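Local atomic coordinates of Crov588 (Cafeteriavirus, PDB entry 6NYR), a protein that is of unknown function but folds as a circular leucine-rich-repeat solenoid built from FNIP repeats, a form that could offer a binding surface to partners. Residues N481-I486 and F504-M509; Y84-L89 and G105-Q110; D327-I332 and F350-T355. All coordinates share one frame; numbering follows the deposited sequence.

Interaction 1 of 3, residues N481-I486 and F504-M509; sequences NFNQKI and FNQKIM
The carboxamide oxygen of N483 is the polar hub between two successive coils of this FNIP leucine-rich-repeat solenoid. N483 OD1 accepts two hydrogen bonds from the next coil, from the backbone N of N505 and from Q506 NE2, each 3.0 Å long. The second is nearly straight, 172° at the hydrogen; OD1 lies in the amide plane of Q506, whereas both donors stand above the carbonyl plane of N483. CG of N483 is anti to its backbone N (chi1 -167°), which swings the amide across to the neighbouring coil, and a bend at chi2 (-59°) lays the Q506 side chain at about a right angle to that of N483. Beneath this polar layer the buried rings of F482 and F504 lie side by side and point the same way, CE2 of F482 being 3.8 Å from CD1 of F504. I486 reaches the F504 ring obliquely. In the second shell, N461 OD1 of the preceding coil receives N483 N and Q484 NE2, and N505 OD1 receives N527 N and Q528 NE2, so the asparagine link recurs. At the edge of the F504 ring, CE1 sits 3.3 Å from the backbone O of Q484.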
loop_
_atom_site.group_PDB
_atom_site.type_symbol
_atom_site.label_atom_id
_atom_site.label_comp_id
_atom_site.label_asym_id
_atom_site.label_seq_id
_atom_site.Cartn_x
_atom_site.Cartn_y
_atom_site.Cartn_z
ATOM N N ASN A 481 6.703 -2.673 -27.477
ATOM C CA ASN A 481 7.150 -2.862 -28.847
ATOM C C ASN A 481 6.092 -2.562 -29.893
ATOM O O ASN A 481 6.411 -2.594 -31.088
ATOM C CB ASN A 481 7.648 -4.299 -29.049
ATOM C CG ASN A 481 8.968 -4.557 -28.359
ATOM O OD1 ASN A 481 9.522 -3.678 -27.700
ATOM N ND2 ASN A 481 9.482 -5.775 -28.502
ATOM N N PHE A 482 4.857 -2.275 -29.499
ATOM C CA PHE A 482 3.828 -2.043 -30.501
ATOM C C PHE A 482 4.163 -0.810 -31.330
ATOM O O PHE A 482 4.346 0.284 -30.785
ATOM C CB PHE A 482 2.456 -1.868 -29.868
ATOM C CG PHE A 482 1.374 -1.646 -30.883
ATOM C CD1 PHE A 482 0.833 -2.715 -31.576
ATOM C CD2 PHE A 482 0.920 -0.368 -31.169
ATOM C CE1 PHE A 482 -0.149 -2.515 -32.523
ATOM C CE2 PHE A 482 -0.063 -0.166 -32.111
ATOM C CZ PHE A 482 -0.597 -1.241 -32.790
ATOM N N ASN A 483 4.232 -0.985 -32.647
ATOM C CA ASN A 483 4.550 0.110 -33.554
ATOM C C ASN A 483 3.948 -0.175 -34.931
ATOM O O ASN A 483 4.633 -0.215 -35.954
ATOM C CB ASN A 483 6.063 0.308 -33.624
ATOM C CG ASN A 483 6.450 1.610 -34.293
ATOM O OD1 ASN A 483 5.636 2.527 -34.414
ATOM N ND2 ASN A 483 7.699 1.702 -34.735
ATOM N N GLN A 484 2.631 -0.373 -34.968
ATOM C CA GLN A 484 1.903 -0.581 -36.211
ATOM C C GLN A 484 0.921 0.563 -36.428
ATOM O O GLN A 484 0.438 1.181 -35.472
ATOM C CB GLN A 484 1.147 -1.924 -36.210
ATOM C CG GLN A 484 2.031 -3.150 -35.990
ATOM C CD GLN A 484 3.124 -3.306 -37.036
ATOM O OE1 GLN A 484 2.895 -3.113 -38.229
ATOM N NE2 GLN A 484 4.324 -3.659 -36.586
ATOM N N LYS A 485 0.651 0.852 -37.700
ATOM C CA LYS A 485 -0.332 1.865 -38.057
ATOM C C LYS A 485 -1.702 1.515 -37.484
ATOM O O LYS A 485 -2.135 0.361 -37.531
ATOM C CB LYS A 485 -0.435 1.982 -39.578
ATOM C CG LYS A 485 0.705 2.715 -40.264
ATOM C CD LYS A 485 0.525 2.651 -41.783
ATOM C CE LYS A 485 1.538 3.517 -42.514
ATOM N NZ LYS A 485 2.921 2.966 -42.447
ATOM N N ILE A 486 -2.382 2.521 -36.935
ATOM C CA ILE A 486 -3.772 2.402 -36.491
ATOM C C ILE A 486 -4.650 3.174 -37.470
ATOM O O ILE A 486 -4.469 4.382 -37.664
ATOM C CB ILE A 486 -3.960 2.892 -35.047
ATOM C CG1 ILE A 486 -2.928 2.205 -34.149
ATOM C CG2 ILE A 486 -5.380 2.618 -34.587
ATOM C CD1 ILE A 486 -3.139 2.413 -32.661
ATOM N N PHE A 504 5.707 3.105 -30.041
ATOM C CA PHE A 504 4.742 3.575 -31.025
ATOM C C PHE A 504 5.144 4.939 -31.564
ATOM O O PHE A 504 5.311 5.892 -30.795
ATOM C CB PHE A 504 3.341 3.666 -30.447
ATOM C CG PHE A 504 2.319 4.113 -31.462
ATOM C CD1 PHE A 504 1.686 3.191 -32.275
ATOM C CD2 PHE A 504 2.032 5.461 -31.638
ATOM C CE1 PHE A 504 0.764 3.595 -33.219
ATOM C CE2 PHE A 504 1.115 5.870 -32.583
ATOM C CZ PHE A 504 0.481 4.937 -33.377
ATOM N N ASN A 505 5.262 5.039 -32.885
ATOM C CA ASN A 505 5.632 6.296 -33.520
ATOM C C ASN A 505 5.116 6.338 -34.956
ATOM O O ASN A 505 5.894 6.520 -35.900
ATOM C CB ASN A 505 7.149 6.480 -33.492
ATOM C CG ASN A 505 7.573 7.886 -33.876
ATOM O OD1 ASN A 505 6.776 8.825 -33.828
ATOM N ND2 ASN A 505 8.831 8.041 -34.259
ATOM N N GLN A 506 3.809 6.151 -35.126
ATOM C CA GLN A 506 3.174 6.190 -36.434
ATOM C C GLN A 506 2.246 7.397 -36.514
ATOM O O GLN A 506 1.706 7.849 -35.502
ATOM C CB GLN A 506 2.369 4.913 -36.707
ATOM C CG GLN A 506 3.175 3.632 -36.708
ATOM C CD GLN A 506 4.285 3.638 -37.739
ATOM O OE1 GLN A 506 4.063 3.935 -38.912
ATOM N NE2 GLN A 506 5.495 3.306 -37.301
ATOM N N LYS A 507 2.061 7.912 -37.726
ATOM C CA LYS A 507 1.126 9.009 -37.935
ATOM C C LYS A 507 -0.302 8.557 -37.659
ATOM O O LYS A 507 -0.667 7.403 -37.913
ATOM C CB LYS A 507 1.257 9.558 -39.356
ATOM C CG LYS A 507 2.492 10.433 -39.538
ATOM C CD LYS A 507 2.710 10.861 -40.981
ATOM C CE LYS A 507 4.021 11.633 -41.103
ATOM N NZ LYS A 507 4.535 11.697 -42.497
ATOM N N ILE A 508 -1.097 9.475 -37.113
ATOM C CA ILE A 508 -2.511 9.264 -36.834
ATOM C C ILE A 508 -3.312 10.209 -37.721
ATOM O O ILE A 508 -3.171 11.433 -37.616
ATOM C CB ILE A 508 -2.831 9.495 -35.350
ATOM C CG1 ILE A 508 -1.841 8.714 -34.479
ATOM C CG2 ILE A 508 -4.257 9.076 -35.034
ATOM C CD1 ILE A 508 -2.157 8.734 -33.000
ATOM N N MET A 509 -4.149 9.648 -38.592
ATOM C CA MET A 509 -4.947 10.456 -39.503
ATOM C C MET A 509 -6.288 10.786 -38.840
ATOM O O MET A 509 -6.478 10.578 -37.638
ATOM C CB MET A 509 -5.077 9.752 -40.852
ATOM C CG MET A 509 -5.553 8.315 -40.824
ATOM S SD MET A 509 -5.413 7.574 -42.475
ATOM C CE MET A 509 -6.516 6.165 -42.335
#

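Interaction 2 of 3, residues Y84-L89 and G105-Q110; sequences YKNHSL and GDVFNQ
Backbone-to-backbone and imidazole-to-backbone hydrogen bonds join two loops here, the one that leads from strand 78-80 into helix 89-93 and the one that follows strand 101-103. The backbone N of V107 donates to K85 O at 3.2 Å, and the CA of G105 makes a CA-H...O contact with the same oxygen, also at 3.2 Å. With no side chain, G105 lets its CA come this close to the carbonyl of K85. H87, its CG anti to the carbonyl carbon (chi1 -60°), takes the backbone N-H of G105 on NE2 at 3.1 Å, almost in the ring plane and nearly straight at 170°. This is consistent with an NE2 that carries no proton. ND1 has a weak hydrogen bond to E91, which also pairs with K85 NZ. The imidazole turns its edge toward the F108 face in an offset edge-to-face pair, planes 67° apart and centroids 5.9 Å apart. At the rim of the F108 ring, CZ meets L89 CD2 at 3.8 Å, while V107 CG1 packs across the N86 amide, 3.4 Å from ND2. S88 N-caps the short helix through E91 N, and L92 of that helix touches both H87 and F108. This is coil-on-coil stacking in a leucine-rich-repeat solenoid, at a coil whose outer side carries a short helix.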
loop_
_atom_site.group_PDB
_atom_site.type_symbol
_atom_site.label_atom_id
_atom_site.label_comp_id
_atom_site.label_asym_id
_atom_site.label_seq_id
_atom_site.Cartn_x
_atom_site.Cartn_y
_atom_site.Cartn_z
ATOM N N TYR A 84 16.198 10.327 21.205
ATOM C CA TYR A 84 17.250 11.050 21.905
ATOM C C TYR A 84 16.792 11.648 23.232
ATOM O O TYR A 84 17.603 12.266 23.929
ATOM C CB TYR A 84 17.799 12.159 20.997
ATOM C CG TYR A 84 18.773 11.696 19.932
ATOM C CD1 TYR A 84 19.869 10.898 20.258
ATOM C CD2 TYR A 84 18.605 12.062 18.603
ATOM C CE1 TYR A 84 20.767 10.480 19.289
ATOM C CE2 TYR A 84 19.501 11.643 17.624
ATOM C CZ TYR A 84 20.575 10.856 17.975
ATOM O OH TYR A 84 21.461 10.445 17.005
ATOM N N LYS A 85 15.529 11.461 23.610
ATOM C CA LYS A 85 14.989 12.100 24.802
ATOM C C LYS A 85 15.303 11.290 26.054
ATOM O O LYS A 85 15.069 10.079 26.099
ATOM C CB LYS A 85 13.477 12.276 24.661
ATOM C CG LYS A 85 12.791 12.920 25.861
ATOM C CD LYS A 85 13.292 14.339 26.104
ATOM C CE LYS A 85 12.467 15.042 27.181
ATOM N NZ LYS A 85 13.133 15.062 28.516
ATOM N N ASN A 86 15.835 11.968 27.065
ATOM C CA ASN A 86 16.061 11.411 28.391
ATOM C C ASN A 86 15.033 11.979 29.363
ATOM O O ASN A 86 14.291 12.912 29.046
ATOM C CB ASN A 86 17.484 11.729 28.869
ATOM C CG ASN A 86 17.975 10.763 29.931
ATOM O OD1 ASN A 86 17.192 10.045 30.551
ATOM N ND2 ASN A 86 19.286 10.743 30.146
ATOM N N HIS A 87 14.990 11.401 30.562
ATOM C CA HIS A 87 14.157 11.932 31.627
ATOM C C HIS A 87 14.892 11.830 32.958
ATOM O O HIS A 87 15.640 10.882 33.210
ATOM C CB HIS A 87 12.812 11.187 31.766
ATOM C CG HIS A 87 11.958 11.235 30.539
ATOM N ND1 HIS A 87 11.288 12.373 30.139
ATOM C CD2 HIS A 87 11.655 10.281 29.628
ATOM C CE1 HIS A 87 10.621 12.120 29.028
ATOM N NE2 HIS A 87 10.825 10.857 28.698
ATOM N N SER A 88 14.658 12.820 33.818
ATOM C CA SER A 88 14.898 12.686 35.247
ATOM C C SER A 88 13.591 12.263 35.915
ATOM O O SER A 88 12.503 12.458 35.365
ATOM C CB SER A 88 15.400 13.994 35.858
ATOM O OG SER A 88 14.326 14.864 36.147
ATOM N N LEU A 89 13.702 11.659 37.099
ATOM C CA LEU A 89 12.495 11.266 37.818
ATOM C C LEU A 89 11.663 12.474 38.221
ATOM O O LEU A 89 10.430 12.380 38.254
ATOM C CB LEU A 89 12.862 10.424 39.039
ATOM C CG LEU A 89 13.734 9.202 38.721
ATOM C CD1 LEU A 89 14.230 8.535 39.988
ATOM C CD2 LEU A 89 12.962 8.222 37.850
ATOM N N GLY A 105 11.029 8.550 26.580
ATOM C CA GLY A 105 12.181 8.642 25.704
ATOM C C GLY A 105 13.046 7.397 25.779
ATOM O O GLY A 105 13.050 6.672 26.775
ATOM N N ASP A 106 13.790 7.150 24.703
ATOM C CA ASP A 106 14.560 5.919 24.594
ATOM C C ASP A 106 15.851 5.941 25.400
ATOM O O ASP A 106 16.418 4.873 25.651
ATOM C CB ASP A 106 14.875 5.636 23.123
ATOM C CG ASP A 106 13.635 5.286 22.321
ATOM O OD1 ASP A 106 12.708 4.669 22.888
ATOM O OD2 ASP A 106 13.582 5.636 21.124
ATOM N N VAL A 107 16.331 7.116 25.805
ATOM C CA VAL A 107 17.518 7.150 26.650
ATOM C C VAL A 107 17.182 6.765 28.091
ATOM O O VAL A 107 18.011 6.160 28.780
ATOM C CB VAL A 107 18.183 8.535 26.615
ATOM C CG1 VAL A 107 19.374 8.583 27.572
ATOM C CG2 VAL A 107 18.617 8.894 25.204
ATOM N N PHE A 108 15.983 7.099 28.559
ATOM C CA PHE A 108 15.654 6.926 29.964
ATOM C C PHE A 108 15.945 5.503 30.417
ATOM O O PHE A 108 15.524 4.533 29.785
ATOM C CB PHE A 108 14.185 7.251 30.206
ATOM C CG PHE A 108 13.777 7.129 31.642
ATOM C CD1 PHE A 108 14.208 8.059 32.572
ATOM C CD2 PHE A 108 12.970 6.091 32.067
ATOM C CE1 PHE A 108 13.836 7.963 33.893
ATOM C CE2 PHE A 108 12.595 5.987 33.390
ATOM C CZ PHE A 108 13.030 6.923 34.307
ATOM N N ASN A 109 16.652 5.388 31.535
ATOM C CA ASN A 109 17.044 4.087 32.053
ATOM C C ASN A 109 17.380 4.204 33.533
ATOM O O ASN A 109 18.489 3.862 33.953
ATOM C CB ASN A 109 18.233 3.539 31.264
ATOM C CG ASN A 109 18.551 2.110 31.627
ATOM O OD1 ASN A 109 17.708 1.399 32.173
ATOM N ND2 ASN A 109 19.769 1.685 31.340
ATOM N N GLN A 110 16.423 4.686 34.322
ATOM C CA GLN A 110 16.565 4.794 35.767
ATOM C C GLN A 110 15.373 4.121 36.429
ATOM O O GLN A 110 14.271 4.090 35.875
ATOM C CB GLN A 110 16.647 6.244 36.235
ATOM C CG GLN A 110 17.843 7.010 35.731
ATOM C CD GLN A 110 17.696 8.501 35.968
ATOM O OE1 GLN A 110 17.599 8.959 37.107
ATOM N NE2 GLN A 110 17.664 9.264 34.884
#

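Interaction 3 of 3, residues D327-I332 and F350-T355; sequences DFNQII and FNQIIT
Hydrogen bonds between loops of adjacent coils centre on the side chain of N329. N329 OD1 accepts the backbone N of N351 at 2.7 Å, with the donor 43° out of the carbonyl plane, and receives a longer, weak bond from NE2 of Q352. The anti chi1 of N329 (-164°) carries the amide across to the next coil, where the amide planes of N329 and Q352 are 54° apart. Water adds two bridges. One water accepts from N329 ND2 and donates to N351 O at 3.0 Å; a second accepts from the backbone N of I332 at 3.1 Å and donates to I353 O, so the coils stay joined where their backbones have diverged. Apolar packing involves the buried rings. F328 and F350 run side by side in the same direction, CD2 of F328 being 4.0 Å from CD1 of F350, and each ring also stacks on a phenylalanine of its own coil, F324 and F346 respectively. The backbone N of Q352 lies above the centre of one F350 face, and Q330 O is in plane at its edge, 3.6 Å from F350 CE1. Nearer solvent, CG1 of I331 rests 3.6 Å from OE1 of Q352. N307 OD1 holds N329 N, and N351 OD1 in turn holds N373 N; the asparagine link thus recurs from coil to coil beside neighbouring phenylalanine rings, as expected of an FNIP-type leucine-rich-repeat solenoid.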
loop_
_atom_site.group_PDB
_atom_site.type_symbol
_atom_site.label_atom_id
_atom_site.label_comp_id
_atom_site.label_asym_id
_atom_site.label_seq_id
_atom_site.Cartn_x
_atom_site.Cartn_y
_atom_site.Cartn_z
ATOM N N ASP A 327 7.241 -25.037 -2.894
ATOM C CA ASP A 327 7.729 -26.372 -3.217
ATOM C C ASP A 327 6.648 -27.372 -3.613
ATOM O O ASP A 327 6.985 -28.427 -4.165
ATOM C CB ASP A 327 8.512 -26.950 -2.026
ATOM C CG ASP A 327 9.871 -26.312 -1.854
ATOM O OD1 ASP A 327 10.169 -25.354 -2.598
ATOM O OD2 ASP A 327 10.642 -26.760 -0.976
ATOM N N PHE A 328 5.373 -27.085 -3.358
ATOM C CA PHE A 328 4.352 -28.103 -3.563
ATOM C C PHE A 328 4.250 -28.489 -5.034
ATOM O O PHE A 328 4.082 -27.629 -5.903
ATOM C CB PHE A 328 2.993 -27.619 -3.063
ATOM C CG PHE A 328 1.918 -28.660 -3.156
ATOM C CD1 PHE A 328 1.752 -29.596 -2.145
ATOM C CD2 PHE A 328 1.089 -28.722 -4.265
ATOM C CE1 PHE A 328 0.764 -30.559 -2.232
ATOM C CE2 PHE A 328 0.104 -29.693 -4.355
ATOM C CZ PHE A 328 -0.055 -30.608 -3.335
ATOM N N ASN A 329 4.334 -29.793 -5.312
ATOM C CA ASN A 329 4.247 -30.288 -6.680
ATOM C C ASN A 329 3.780 -31.736 -6.678
ATOM O O ASN A 329 4.371 -32.581 -7.369
ATOM C CB ASN A 329 5.605 -30.176 -7.381
ATOM C CG ASN A 329 5.493 -30.315 -8.884
ATOM O OD1 ASN A 329 4.429 -30.094 -9.459
ATOM N ND2 ASN A 329 6.590 -30.700 -9.527
ATOM N N GLN A 330 2.744 -32.028 -5.901
ATOM C CA GLN A 330 2.193 -33.370 -5.812
ATOM C C GLN A 330 0.981 -33.499 -6.724
ATOM O O GLN A 330 0.254 -32.531 -6.965
ATOM C CB GLN A 330 1.797 -33.692 -4.373
ATOM C CG GLN A 330 2.977 -33.816 -3.424
ATOM C CD GLN A 330 3.922 -34.932 -3.810
ATOM O OE1 GLN A 330 3.508 -36.075 -3.989
ATOM N NE2 GLN A 330 5.197 -34.599 -3.958
ATOM N N ILE A 331 0.771 -34.715 -7.233
ATOM C CA ILE A 331 -0.394 -34.976 -8.065
ATOM C C ILE A 331 -1.649 -34.747 -7.237
ATOM O O ILE A 331 -1.706 -35.090 -6.048
ATOM C CB ILE A 331 -0.350 -36.409 -8.623
ATOM C CG1 ILE A 331 0.767 -36.544 -9.658
ATOM C CG2 ILE A 331 -1.695 -36.790 -9.231
ATOM C CD1 ILE A 331 1.070 -37.979 -10.065
ATOM N N ILE A 332 -2.662 -34.158 -7.863
ATOM C CA ILE A 332 -3.969 -33.961 -7.245
ATOM C C ILE A 332 -4.968 -34.698 -8.126
ATOM O O ILE A 332 -5.190 -34.309 -9.281
ATOM C CB ILE A 332 -4.339 -32.480 -7.121
ATOM C CG1 ILE A 332 -3.262 -31.719 -6.349
ATOM C CG2 ILE A 332 -5.677 -32.318 -6.412
ATOM C CD1 ILE A 332 -3.553 -30.237 -6.200
ATOM N N PHE A 350 4.623 -25.961 -8.630
ATOM C CA PHE A 350 3.544 -26.831 -9.080
ATOM C C PHE A 350 3.513 -26.906 -10.603
ATOM O O PHE A 350 3.410 -25.880 -11.286
ATOM C CB PHE A 350 2.190 -26.351 -8.567
ATOM C CG PHE A 350 1.059 -27.275 -8.934
ATOM C CD1 PHE A 350 0.918 -28.491 -8.288
ATOM C CD2 PHE A 350 0.155 -26.941 -9.929
ATOM C CE1 PHE A 350 -0.110 -29.353 -8.617
ATOM C CE2 PHE A 350 -0.877 -27.803 -10.263
ATOM C CZ PHE A 350 -1.007 -29.008 -9.604
ATOM N N ASN A 351 3.567 -28.129 -11.135
ATOM C CA ASN A 351 3.571 -28.343 -12.577
ATOM C C ASN A 351 3.137 -29.767 -12.901
ATOM O O ASN A 351 3.850 -30.493 -13.602
ATOM C CB ASN A 351 4.964 -28.057 -13.141
ATOM C CG ASN A 351 4.989 -28.054 -14.650
ATOM O OD1 ASN A 351 3.957 -27.897 -15.296
ATOM N ND2 ASN A 351 6.173 -28.240 -15.223
ATOM N N GLN A 352 1.981 -30.175 -12.382
ATOM C CA GLN A 352 1.403 -31.480 -12.665
ATOM C C GLN A 352 0.157 -31.352 -13.535
ATOM O O GLN A 352 -0.598 -30.382 -13.430
ATOM C CB GLN A 352 1.020 -32.210 -11.369
ATOM C CG GLN A 352 2.169 -32.535 -10.446
ATOM C CD GLN A 352 3.215 -33.413 -11.093
ATOM O OE1 GLN A 352 2.900 -34.429 -11.709
ATOM N NE2 GLN A 352 4.475 -33.013 -10.968
ATOM N N ILE A 353 -0.063 -32.361 -14.384
ATOM C CA ILE A 353 -1.272 -32.396 -15.193
ATOM C C ILE A 353 -2.483 -32.381 -14.263
ATOM O O ILE A 353 -2.463 -32.955 -13.166
ATOM C CB ILE A 353 -1.295 -33.643 -16.093
ATOM C CG1 ILE A 353 -0.096 -33.654 -17.046
ATOM C CG2 ILE A 353 -2.600 -33.700 -16.888
ATOM C CD1 ILE A 353 0.145 -34.997 -17.721
ATOM N N ILE A 354 -3.548 -31.716 -14.706
ATOM C CA ILE A 354 -4.804 -31.650 -13.967
ATOM C C ILE A 354 -5.908 -32.191 -14.868
ATOM O O ILE A 354 -6.154 -31.651 -15.954
ATOM C CB ILE A 354 -5.125 -30.221 -13.505
ATOM C CG1 ILE A 354 -4.166 -29.795 -12.396
ATOM C CG2 ILE A 354 -6.559 -30.142 -13.007
ATOM C CD1 ILE A 354 -4.149 -28.306 -12.118
ATOM N N THR A 355 -6.569 -33.250 -14.417
ATOM C CA THR A 355 -7.502 -33.991 -15.242
ATOM C C THR A 355 -8.941 -33.552 -14.959
ATOM O O THR A 355 -9.180 -32.489 -14.373
ATOM C CB THR A 355 -7.280 -35.488 -15.011
ATOM O OG1 THR A 355 -7.423 -35.781 -13.619
ATOM C CG2 THR A 355 -5.885 -35.890 -15.465
HETATM O O HOH W 1 6.531 -31.447 -12.549
HETATM O O HOH W 2 -3.044 -33.178 -10.787
#

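In the fold
The three contacts are separate joints between successive coils of one ring-shaped chain, met in the order interaction 2, interaction 3, interaction 1 along the sequence. None touches another. The centres of interactions 1 and 3 lie about 43 Å apart, those of interactions 2 and 3 about 58 Å. Interactions 1 and 2, centres about 66 Å apart, sit on opposite sides of the chain's centre. Each contact is 32 to 35 Å from that centre, consistent with a circular course of the chain. Interactions 1 and 3 use the same Phe-Asn-Gln scheme; in interaction 2 the equivalent N86 turns OD1 to H87 N of its own segment, and K85 O and H87 NE2 accept the cross-coil bonds instead. No active site is known.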